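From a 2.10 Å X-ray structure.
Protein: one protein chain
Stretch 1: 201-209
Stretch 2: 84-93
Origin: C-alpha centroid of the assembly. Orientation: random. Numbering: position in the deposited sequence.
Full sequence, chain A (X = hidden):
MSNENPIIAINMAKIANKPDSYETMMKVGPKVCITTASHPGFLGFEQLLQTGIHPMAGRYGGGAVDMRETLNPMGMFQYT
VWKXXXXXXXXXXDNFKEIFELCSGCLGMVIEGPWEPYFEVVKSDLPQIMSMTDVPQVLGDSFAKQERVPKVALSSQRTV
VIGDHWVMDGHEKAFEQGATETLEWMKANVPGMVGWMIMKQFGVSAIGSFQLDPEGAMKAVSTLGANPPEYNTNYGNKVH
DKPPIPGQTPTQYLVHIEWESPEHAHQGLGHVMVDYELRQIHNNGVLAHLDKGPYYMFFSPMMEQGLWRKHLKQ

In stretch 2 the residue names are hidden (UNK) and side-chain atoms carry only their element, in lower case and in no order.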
# COMPACT_ATOMS: atom_id res chain seq x y z
N GLN A 201 -13.01 12.34 -62.74
CA GLN A 201 -11.59 12.11 -63.01
C GLN A 201 -11.35 12.00 -64.51
O GLN A 201 -12.01 11.20 -65.18
CB GLN A 201 -11.12 10.83 -62.31
CG GLN A 201 -9.64 10.54 -62.65
CD GLN A 201 -9.12 9.20 -62.17
OE1 GLN A 201 -8.29 8.59 -62.85
NE2 GLN A 201 -9.59 8.72 -61.00
N PHE A 202 -10.41 12.78 -65.04
CA PHE A 202 -10.07 12.70 -66.46
C PHE A 202 -8.59 12.48 -66.71
O PHE A 202 -8.18 12.46 -67.87
CB PHE A 202 -10.55 13.96 -67.23
CG PHE A 202 -9.83 15.24 -66.85
CD1 PHE A 202 -10.24 16.01 -65.76
CD2 PHE A 202 -8.73 15.67 -67.58
CE1 PHE A 202 -9.57 17.18 -65.41
CE2 PHE A 202 -8.05 16.85 -67.24
CZ PHE A 202 -8.47 17.60 -66.15
N GLY A 203 -7.77 12.29 -65.68
CA GLY A 203 -6.36 12.02 -65.88
C GLY A 203 -5.65 12.00 -64.54
O GLY A 203 -6.26 12.26 -63.49
N VAL A 204 -4.35 11.68 -64.59
CA VAL A 204 -3.51 11.57 -63.40
C VAL A 204 -2.18 12.25 -63.64
O VAL A 204 -1.62 12.17 -64.74
CB VAL A 204 -3.28 10.10 -62.98
CG1 VAL A 204 -2.40 10.04 -61.71
CG2 VAL A 204 -4.62 9.40 -62.72
N SER A 205 -1.66 12.94 -62.62
CA SER A 205 -0.33 13.53 -62.71
C SER A 205 0.71 12.47 -62.34
O SER A 205 0.65 11.90 -61.25
CB SER A 205 -0.20 14.75 -61.80
OG SER A 205 1.14 15.22 -61.81
N ALA A 206 1.65 12.21 -63.25
CA ALA A 206 2.68 11.23 -62.95
C ALA A 206 3.62 11.76 -61.87
O ALA A 206 3.90 11.09 -60.87
CB ALA A 206 3.45 10.89 -64.23
N ILE A 207 4.10 12.99 -62.06
CA ILE A 207 5.00 13.60 -61.10
C ILE A 207 4.31 13.73 -59.75
O ILE A 207 4.87 13.37 -58.71
CB ILE A 207 5.48 14.97 -61.64
CG1 ILE A 207 6.36 14.79 -62.87
CG2 ILE A 207 6.22 15.74 -60.56
CD1 ILE A 207 7.75 14.25 -62.55
N GLY A 208 3.05 14.19 -59.74
CA GLY A 208 2.35 14.33 -58.47
C GLY A 208 2.11 13.01 -57.76
O GLY A 208 1.95 12.99 -56.54
N SER A 209 2.09 11.91 -58.51
CA SER A 209 1.91 10.58 -57.96
C SER A 209 3.23 9.91 -57.65
O SER A 209 3.24 8.71 -57.34
CB SER A 209 1.11 9.72 -58.93
OG SER A 209 -0.13 10.34 -59.19
N UNK A 84 -5.54 25.46 -64.90
CA UNK A 84 -5.49 24.41 -65.90
C UNK A 84 -4.47 23.37 -65.46
O UNK A 84 -3.70 23.58 -64.52
o UNK A 84 -4.09 27.02 -67.79
o UNK A 84 -2.92 25.61 -66.61
c UNK A 84 -3.96 25.92 -67.23
c UNK A 84 -5.13 24.96 -67.28
N UNK A 85 -4.46 22.25 -66.20
CA UNK A 85 -3.51 21.18 -65.91
C UNK A 85 -2.08 21.68 -66.04
O UNK A 85 -1.24 21.40 -65.18
c UNK A 85 -5.05 19.28 -66.47
c UNK A 85 -2.60 19.01 -66.86
c UNK A 85 -3.78 19.99 -66.86
N UNK A 86 -1.80 22.47 -67.08
CA UNK A 86 -0.43 22.90 -67.35
C UNK A 86 0.14 23.67 -66.17
O UNK A 86 1.33 23.54 -65.86
n UNK A 86 1.55 25.45 -68.45
c UNK A 86 -0.36 23.78 -68.60
c UNK A 86 2.80 25.58 -68.86
c UNK A 86 2.05 23.65 -69.58
n UNK A 86 3.12 24.50 -69.55
c UNK A 86 1.04 24.25 -68.91
N UNK A 87 -0.68 24.50 -65.52
CA UNK A 87 -0.20 25.26 -64.38
C UNK A 87 0.28 24.35 -63.27
O UNK A 87 1.34 24.58 -62.68
o UNK A 87 -1.55 27.17 -64.92
c UNK A 87 -1.28 26.22 -63.90
N UNK A 88 -0.48 23.29 -62.98
CA UNK A 88 -0.06 22.37 -61.93
C UNK A 88 1.22 21.64 -62.32
O UNK A 88 2.16 21.54 -61.52
c UNK A 88 -0.86 20.38 -60.57
n UNK A 88 -0.76 19.03 -60.85
c UNK A 88 -0.47 18.37 -59.73
c UNK A 88 -0.60 20.51 -59.25
n UNK A 88 -0.37 19.25 -58.75
c UNK A 88 -1.19 21.39 -61.63
N UNK A 89 1.28 21.14 -63.56
CA UNK A 89 2.47 20.42 -64.01
C UNK A 89 3.69 21.32 -64.02
O UNK A 89 4.81 20.89 -63.72
o UNK A 89 2.84 17.13 -64.75
c UNK A 89 1.62 17.46 -64.70
o UNK A 89 0.77 16.81 -64.06
c UNK A 89 1.18 18.72 -65.44
c UNK A 89 2.23 19.83 -65.40
N UNK A 90 3.50 22.59 -64.40
CA UNK A 90 4.63 23.51 -64.44
C UNK A 90 5.13 23.82 -63.04
O UNK A 90 6.34 23.85 -62.79
c UNK A 90 4.21 24.78 -65.17
c UNK A 90 5.34 25.73 -65.36
c UNK A 90 4.94 26.89 -66.24
o UNK A 90 4.02 27.64 -65.85
o UNK A 90 5.52 27.01 -67.35
N UNK A 91 4.21 24.05 -62.10
CA UNK A 91 4.62 24.28 -60.72
C UNK A 91 5.44 23.11 -60.20
O UNK A 91 6.52 23.30 -59.62
s UNK A 91 4.14 23.48 -57.34
c UNK A 91 3.39 24.53 -59.85
c UNK A 91 2.73 22.38 -57.60
c UNK A 91 3.70 24.91 -58.39
N UNK A 92 4.96 21.87 -60.41
CA UNK A 92 5.72 20.69 -59.99
C UNK A 92 7.09 20.64 -60.65
O UNK A 92 8.08 20.25 -60.03
n UNK A 92 4.68 18.43 -58.01
c UNK A 92 4.97 19.40 -60.32
n UNK A 92 2.56 18.16 -57.84
c UNK A 92 2.79 18.70 -59.09
c UNK A 92 3.71 18.01 -57.22
c UNK A 92 4.13 18.88 -59.19
N UNK A 93 7.17 21.01 -61.93
CA UNK A 93 8.45 21.02 -62.61
C UNK A 93 9.37 22.10 -62.04
O UNK A 93 10.53 21.83 -61.72
c UNK A 93 10.15 22.66 -65.12
c UNK A 93 8.25 21.23 -64.11
n UNK A 93 10.33 20.49 -65.33
n UNK A 93 11.32 22.34 -65.78
c UNK A 93 9.53 21.50 -64.84
c UNK A 93 11.40 21.03 -65.90
O HOH W 1 3.41 14.31 -64.44

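Position 84 carries two carbons, the second bearing two oxygens, and touches nothing on stretch 1; its CA-to-CB bond points away. This is Asp84, lying just before the helix.

Position 85 has three carbons, one attached to the CA and carrying the other two. One branch tip lies 3.8 Å from Phe202 CZ, near the plane of that ring and so at its edge. A beta-branched carbon trio is valine: Val85, with CG2 as the touching atom.

At position 86 one carbon leads to a five-membered ring of three carbons and two nitrogens, out of reach of stretch 1. That composition defines His86.

Position 87 has one carbon and one oxygen, hence Ser87. Its N and OG each donate to Asp84 OD1, both at 2.7 Å, and the bond from N caps the helix.

Position 88 repeats the imidazole pattern, its CB pointing toward stretch 1. A ring carbon lies 4.1 Å from Ser205 OG, obliquely placed. It is His88, and the carbon is CE1.

Position 89 shows three carbons in a chain, the third carrying two oxygens. Its CB points sideways, but m values of chi1 and chi2 fold the chain so that its end comes nearer, one oxygen reaching 2.8 Å from Ser205 OG. This is Glu89, and that oxygen is OE2.

Position 90 has the same atoms, but extended (chi1 and chi2 both t) and out of reach: Glu90.

Position 91 is an unbranched run of two carbons, a sulfur and a carbon, Met91, also out of reach.

Position 92 again holds an imidazole, with its CB 3.9 Å from Ile207 CG2 and a ring nitrogen 3.9 Å from Gly208 CA. It is His92; the nitrogen is NE2.

Position 93 has a fourth such ring, whose end leads away from stretch 1: His93.

The contact, which buries 281 Å² in all, works through one side of a helix. Positions 85, 88, 89 and 92 recur at helical spacing, and bonds such as Glu89 N to Val85 O (3.0 Å) and His92 N to His88 O (3.0 Å) hold that spacing. Its polar centre is the hydrogen bond from Ser205 OG to Glu89 OE2. Ser205 OG also accepts from Gly208 N at 3.0 Å, which ties the serine to its own turn. Water 1 extends the link, donating to Glu89 OE1 (2.9 Å) and accepting from Ile207 N (2.8 Å). Apolar packing of Phe202 on Val85 lies toward the helix start; farther along, Gly208 CA sits 4.3 Å from the His92 ring centroid, 29° off the normal, an off-centre CH-pi contact.

Stretch 2 84-93: DVHSHEEMHH
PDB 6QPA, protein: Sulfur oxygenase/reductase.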